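Local coordinates for bradyzoite pseudokinase 1 (Toxoplasma gondii, PDB 6M7Z), which regulates membrane ultrastructure of the Toxoplasma parasitophorous vacuole and is a divergent kinase-fold protein without the glycine-rich loop, at residues Ser159-Gly164 with Lys231-Ser236; Gln274-Glu279 with Glu288-Asp293. All coordinates share one frame; numbering follows the deposited sequence.

Contact 1: Ser159-Gly164 with Lys231-Ser236; sequences SLHNLG and KSDVYS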
loop_
_atom_site.group_PDB
_atom_site.type_symbol
_atom_site.label_atom_id
_atom_site.label_comp_id
_atom_site.label_asym_id
_atom_site.label_seq_id
_atom_site.Cartn_x
_atom_site.Cartn_y
_atom_site.Cartn_z
ATOM N N SER A 159 2.008 -7.324 9.610
ATOM C CA SER A 159 3.129 -7.804 8.819
ATOM C C SER A 159 4.181 -6.695 8.660
ATOM O O SER A 159 5.361 -6.987 8.586
ATOM C CB SER A 159 2.687 -8.396 7.485
ATOM O OG SER A 159 2.420 -7.403 6.501
ATOM N N LEU A 160 3.757 -5.425 8.659
ATOM C CA LEU A 160 4.696 -4.310 8.562
ATOM C C LEU A 160 5.387 -4.081 9.914
ATOM O O LEU A 160 6.597 -3.864 9.973
ATOM C CB LEU A 160 3.957 -3.054 8.092
ATOM C CG LEU A 160 4.845 -1.860 7.742
ATOM C CD1 LEU A 160 5.690 -2.119 6.496
ATOM C CD2 LEU A 160 3.990 -0.626 7.537
ATOM N N HIS A 161 4.618 -4.134 11.004
ATOM C CA HIS A 161 5.173 -4.009 12.368
ATOM C C HIS A 161 6.232 -5.093 12.629
ATOM O O HIS A 161 7.265 -4.792 13.213
ATOM C CB HIS A 161 4.046 -3.994 13.416
ATOM C CG HIS A 161 3.239 -2.740 13.398
ATOM N ND1 HIS A 161 2.166 -2.538 14.237
ATOM C CD2 HIS A 161 3.322 -1.639 12.621
ATOM C CE1 HIS A 161 1.680 -1.327 14.047
ATOM N NE2 HIS A 161 2.340 -0.781 13.024
ATOM N N ASN A 162 5.994 -6.325 12.152
ATOM C CA ASN A 162 6.930 -7.453 12.329
ATOM C C ASN A 162 8.288 -7.194 11.649
ATOM O O ASN A 162 9.266 -7.829 12.010
ATOM C CB ASN A 162 6.363 -8.772 11.795
ATOM C CG ASN A 162 5.192 -9.300 12.612
ATOM O OD1 ASN A 162 4.964 -8.871 13.747
ATOM N ND2 ASN A 162 4.417 -10.214 12.041
ATOM N N LEU A 163 8.350 -6.294 10.665
ATOM C CA LEU A 163 9.614 -5.925 10.006
ATOM C C LEU A 163 10.271 -4.729 10.718
ATOM O O LEU A 163 11.297 -4.228 10.260
ATOM C CB LEU A 163 9.347 -5.570 8.540
ATOM C CG LEU A 163 8.768 -6.681 7.670
ATOM C CD1 LEU A 163 8.196 -6.133 6.345
ATOM C CD2 LEU A 163 9.851 -7.707 7.384
ATOM N N GLY A 164 9.667 -4.254 11.813
ATOM C CA GLY A 164 10.186 -3.135 12.592
ATOM C C GLY A 164 9.824 -1.771 12.006
ATOM O O GLY A 164 10.539 -0.783 12.242
ATOM N N LYS A 231 0.859 2.451 18.643
ATOM C CA LYS A 231 -0.482 2.870 19.047
ATOM C C LYS A 231 -1.020 3.975 18.125
ATOM O O LYS A 231 -2.241 4.088 17.966
ATOM C CB LYS A 231 -0.503 3.304 20.523
ATOM C CG LYS A 231 -0.296 2.195 21.552
ATOM C CD LYS A 231 -1.135 0.954 21.315
ATOM C CE LYS A 231 -1.149 -0.012 22.481
ATOM N NZ LYS A 231 -1.747 0.620 23.677
ATOM N N SER A 232 -0.145 4.777 17.515
ATOM C CA SER A 232 -0.633 5.806 16.580
ATOM C C SER A 232 -1.099 5.150 15.266
ATOM O O SER A 232 -2.073 5.588 14.685
ATOM C CB SER A 232 0.372 6.935 16.355
ATOM O OG SER A 232 1.664 6.441 16.005
ATOM N N ASP A 233 -0.441 4.072 14.829
ATOM C CA ASP A 233 -0.921 3.260 13.687
ATOM C C ASP A 233 -2.278 2.623 14.037
ATOM O O ASP A 233 -3.160 2.566 13.172
ATOM C CB ASP A 233 0.101 2.215 13.239
ATOM C CG ASP A 233 1.144 2.717 12.236
ATOM O OD1 ASP A 233 1.058 3.913 11.813
ATOM O OD2 ASP A 233 2.034 1.897 11.858
ATOM N N VAL A 234 -2.457 2.182 15.295
ATOM C CA VAL A 234 -3.743 1.607 15.738
ATOM C C VAL A 234 -4.843 2.671 15.628
ATOM O O VAL A 234 -5.932 2.379 15.158
ATOM C CB VAL A 234 -3.673 1.043 17.176
ATOM C CG1 VAL A 234 -5.063 0.799 17.762
ATOM C CG2 VAL A 234 -2.828 -0.213 17.258
ATOM N N TYR A 235 -4.553 3.885 16.101
ATOM C CA TYR A 235 -5.490 5.005 16.012
ATOM C C TYR A 235 -5.916 5.207 14.544
ATOM O O TYR A 235 -7.109 5.224 14.236
ATOM C CB TYR A 235 -4.880 6.282 16.613
ATOM C CG TYR A 235 -5.799 7.475 16.512
ATOM C CD1 TYR A 235 -6.727 7.754 17.502
ATOM C CD2 TYR A 235 -5.777 8.300 15.395
ATOM C CE1 TYR A 235 -7.591 8.835 17.399
ATOM C CE2 TYR A 235 -6.641 9.370 15.274
ATOM C CZ TYR A 235 -7.563 9.632 16.270
ATOM O OH TYR A 235 -8.420 10.682 16.117
ATOM N N SER A 236 -4.933 5.336 13.646
ATOM C CA SER A 236 -5.177 5.626 12.217
ATOM C C SER A 236 -6.020 4.523 11.575
ATOM O O SER A 236 -6.881 4.802 10.763
ATOM C CB SER A 236 -3.880 5.792 11.448
ATOM O OG SER A 236 -3.150 6.907 11.926
#
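His-161 and Asp-233 meet through one hydrogen bond. The N-H of His-161 NE2 is donated to Asp-233 OD2 over 2.9 Å. The bond is nearly straight, at 172°, and reaches OD2 on its anti lone pair. OD2 lies in the imidazole plane, at the ring edge, and the carboxylate plane is only 8° from it. CB of Asp-233 also lies at that edge, 3.7 Å from His-161 NE2. CG of His-161 stands beside its backbone N and opposite the carbonyl carbon (chi1 -71°), which directs the ring toward helix 230-248.

OD2 also accepts the amide of His-167, and OD1 accepts the amide of Arg-168. Three N-H groups thus hold the buried acid and fix its rotation. This is consistent with the kinase arrangement in which an aspartate of the F helix holds the backbone of the segment equivalent to the catalytic loop. As in many kinases, His-161 at the end of the E helix joins it.

Gly-164, with positive phi, closes helix 146-161 in a Schellman motif. Strand 165-166 follows, and its Leu-166 packs on both His-161 and Asp-233. Ile-287 of helix 287-291 also touches His-161, while Asp-233 lies in the first turn of helix 230-248.

Contact 2: Gln274-Glu279 with Glu288-Asp293; sequences QKMIEE and EEIMKD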
loop_
_atom_site.group_PDB
_atom_site.type_symbol
_atom_site.label_atom_id
_atom_site.label_comp_id
_atom_site.label_asym_id
_atom_site.label_seq_id
_atom_site.Cartn_x
_atom_site.Cartn_y
_atom_site.Cartn_z
ATOM N N GLN A 274 -14.134 2.110 17.955
ATOM C CA GLN A 274 -14.263 3.056 19.082
ATOM C C GLN A 274 -13.142 2.809 20.113
ATOM O O GLN A 274 -12.634 3.752 20.725
ATOM C CB GLN A 274 -15.659 2.974 19.709
ATOM C CG GLN A 274 -16.048 4.186 20.552
ATOM C CD GLN A 274 -16.147 5.497 19.795
ATOM O OE1 GLN A 274 -16.912 5.650 18.844
ATOM N NE2 GLN A 274 -15.387 6.485 20.244
ATOM N N LYS A 275 -12.736 1.544 20.299
ATOM C CA LYS A 275 -11.619 1.215 21.196
ATOM C C LYS A 275 -10.306 1.749 20.613
ATOM O O LYS A 275 -9.449 2.264 21.356
ATOM C CB LYS A 275 -11.511 -0.295 21.417
ATOM C CG LYS A 275 -12.653 -0.909 22.201
ATOM C CD LYS A 275 -12.639 -2.438 22.184
ATOM C CE LYS A 275 -14.002 -3.070 22.422
ATOM N NZ LYS A 275 -14.314 -4.169 21.463
ATOM N N MET A 276 -10.158 1.615 19.282
ATOM C CA MET A 276 -8.910 1.919 18.584
ATOM C C MET A 276 -8.673 3.436 18.525
ATOM O O MET A 276 -7.521 3.850 18.463
ATOM C CB MET A 276 -8.924 1.319 17.175
ATOM C CG MET A 276 -8.860 -0.189 17.201
ATOM S SD MET A 276 -9.210 -1.012 15.629
ATOM C CE MET A 276 -7.666 -0.713 14.764
ATOM N N ILE A 277 -9.737 4.251 18.599
ATOM C CA ILE A 277 -9.606 5.716 18.488
ATOM C C ILE A 277 -9.710 6.410 19.854
ATOM O O ILE A 277 -9.938 7.627 19.911
ATOM C CB ILE A 277 -10.632 6.301 17.491
ATOM C CG1 ILE A 277 -12.069 6.203 18.024
ATOM C CG2 ILE A 277 -10.444 5.669 16.106
ATOM C CD1 ILE A 277 -13.138 6.676 17.068
ATOM N N GLU A 278 -9.521 5.667 20.950
ATOM C CA GLU A 278 -9.432 6.279 22.295
ATOM C C GLU A 278 -8.352 7.374 22.276
ATOM O O GLU A 278 -7.270 7.186 21.703
ATOM C CB GLU A 278 -9.125 5.209 23.341
ATOM C CG GLU A 278 -10.332 4.381 23.764
ATOM C CD GLU A 278 -11.385 5.121 24.595
ATOM O OE1 GLU A 278 -11.043 6.187 25.177
ATOM O OE2 GLU A 278 -12.559 4.677 24.599
ATOM N N GLU A 279 -8.666 8.519 22.894
ATOM C CA GLU A 279 -7.798 9.700 22.918
ATOM C C GLU A 279 -6.438 9.334 23.544
ATOM O O GLU A 279 -5.411 9.793 23.080
ATOM C CB GLU A 279 -8.489 10.852 23.658
ATOM C CG GLU A 279 -7.771 12.196 23.547
ATOM C CD GLU A 279 -8.326 13.355 24.383
ATOM O OE1 GLU A 279 -7.545 14.306 24.683
ATOM O OE2 GLU A 279 -9.540 13.335 24.725
ATOM N N GLU A 288 -2.367 -7.575 18.822
ATOM C CA GLU A 288 -2.657 -8.920 19.357
ATOM C C GLU A 288 -4.073 -8.944 19.961
ATOM O O GLU A 288 -4.854 -9.853 19.690
ATOM C CB GLU A 288 -1.617 -9.364 20.400
ATOM C CG GLU A 288 -0.151 -9.091 20.060
ATOM C CD GLU A 288 0.381 -9.654 18.746
ATOM O OE1 GLU A 288 -0.094 -10.730 18.324
ATOM O OE2 GLU A 288 1.274 -9.015 18.145
ATOM N N GLU A 289 -4.402 -7.930 20.769
ATOM C CA GLU A 289 -5.728 -7.819 21.385
ATOM C C GLU A 289 -6.796 -7.599 20.308
ATOM O O GLU A 289 -7.860 -8.203 20.378
ATOM C CB GLU A 289 -5.748 -6.698 22.422
ATOM C CG GLU A 289 -4.893 -6.995 23.640
ATOM C CD GLU A 289 -4.667 -5.811 24.558
ATOM O OE1 GLU A 289 -3.751 -5.887 25.400
ATOM O OE2 GLU A 289 -5.402 -4.820 24.429
ATOM N N ILE A 290 -6.503 -6.756 19.306
ATOM C CA ILE A 290 -7.434 -6.499 18.196
ATOM C C ILE A 290 -7.774 -7.821 17.492
ATOM O O ILE A 290 -8.933 -8.052 17.151
ATOM C CB ILE A 290 -6.861 -5.464 17.204
ATOM C CG1 ILE A 290 -6.848 -4.056 17.800
ATOM C CG2 ILE A 290 -7.602 -5.505 15.867
ATOM C CD1 ILE A 290 -5.909 -3.107 17.103
ATOM N N MET A 291 -6.760 -8.671 17.272
ATOM C CA MET A 291 -6.928 -9.928 16.534
ATOM C C MET A 291 -7.797 -10.928 17.317
ATOM O O MET A 291 -8.356 -11.846 16.719
ATOM C CB MET A 291 -5.566 -10.558 16.212
ATOM C CG MET A 291 -4.877 -9.914 15.023
ATOM S SD MET A 291 -3.406 -10.816 14.480
ATOM C CE MET A 291 -3.283 -10.287 12.775
ATOM N N LYS A 292 -7.947 -10.734 18.633
ATOM C CA LYS A 292 -8.807 -11.594 19.463
ATOM C C LYS A 292 -10.173 -10.939 19.719
ATOM O O LYS A 292 -10.914 -11.394 20.577
ATOM C CB LYS A 292 -8.094 -11.917 20.782
ATOM C CG LYS A 292 -7.115 -13.073 20.711
ATOM C CD LYS A 292 -6.073 -12.996 21.816
ATOM C CE LYS A 292 -4.887 -13.911 21.601
ATOM N NZ LYS A 292 -3.718 -13.434 22.373
ATOM N N ASP A 293 -10.523 -9.888 18.966
ATOM C CA ASP A 293 -11.818 -9.230 19.120
ATOM C C ASP A 293 -12.911 -10.191 18.651
ATOM O O ASP A 293 -12.682 -11.005 17.750
ATOM C CB ASP A 293 -11.853 -7.881 18.385
ATOM C CG ASP A 293 -13.101 -7.046 18.641
ATOM O OD1 ASP A 293 -14.101 -7.248 17.925
ATOM O OD2 ASP A 293 -13.071 -6.203 19.574
#
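Met-276 and Ile-290 mark the closest backbone approach, with their CA atoms 8.6 Å apart near the C-terminal ends of two helices. Side chains bridge the gap at two places, one apolar and one charged.

The apolar place is small. The Met-276 chain turns at its thioether (chi3 76°), which swings CE across to Ile-290. CE of Met-276 lies 3.8 Å from CD1 of Ile-290. CG and SD of Met-276 are each 4.2 Å from the same CD1, so one methyl of the isoleucine meets the outer half of the methionine. The two side chains cross at about a right angle.

The charged place lies beside it. Lys-275 and Asp-293 approach from opposite directions and form a salt bridge, with NZ of Lys-275 3.0 Å from OD2 of Asp-293. The ammonium meets OD2 almost end-on to the C-O bond. CG of Asp-293 points away from its own backbone N (chi1 -173°), which carries the carboxylate toward the lysine. OD1 of Asp-293 accepts the amide of Leu-295, an Asx turn that should steady the carboxylate. Lys-275 is exposed, so its end of the bridge is the more open to solvent.

The residue carrying the acid is itself held by the chain. N of Asp-293 bonds to O of Ile-290 at 3.0 Å, in the turn that ends the helix.

The contact joins helix 263-276 to helix 287-291 in the C-terminal part of the kinase-like C-lobe, by packing and a salt bridge. Val-234, Leu-237 and Phe-241 of helix 230-248 pack on Met-276 of helix 263-276. Val-154 of helix 146-161 touches Ile-290 of helix 287-291. Pro-285, in the loop between the two segments, packs on both Lys-275 and Ile-290.

The chain first runs through helix 146-161 and turns into strand 165-166. After the region unmodelled at 195-226 it enters helix 230-248, where contact 1 closes a long excursion. Helix 263-276 comes next, and contact 2 then closes the short loop to helix 287-291. The two contacts follow in series and neither nest nor cross. Their centres lie about 13 Å apart, and they touch. Val-234 and Tyr-235 of contact 1 pack on contact 2: Val-234 O is 3.6 Å from Met-276 CE, and Tyr-235 CB is 4.0 Å from Met-276 O. Helix 230-248 thus joins helix 146-161 and strand 165-166 to helices 263-276 and 287-291.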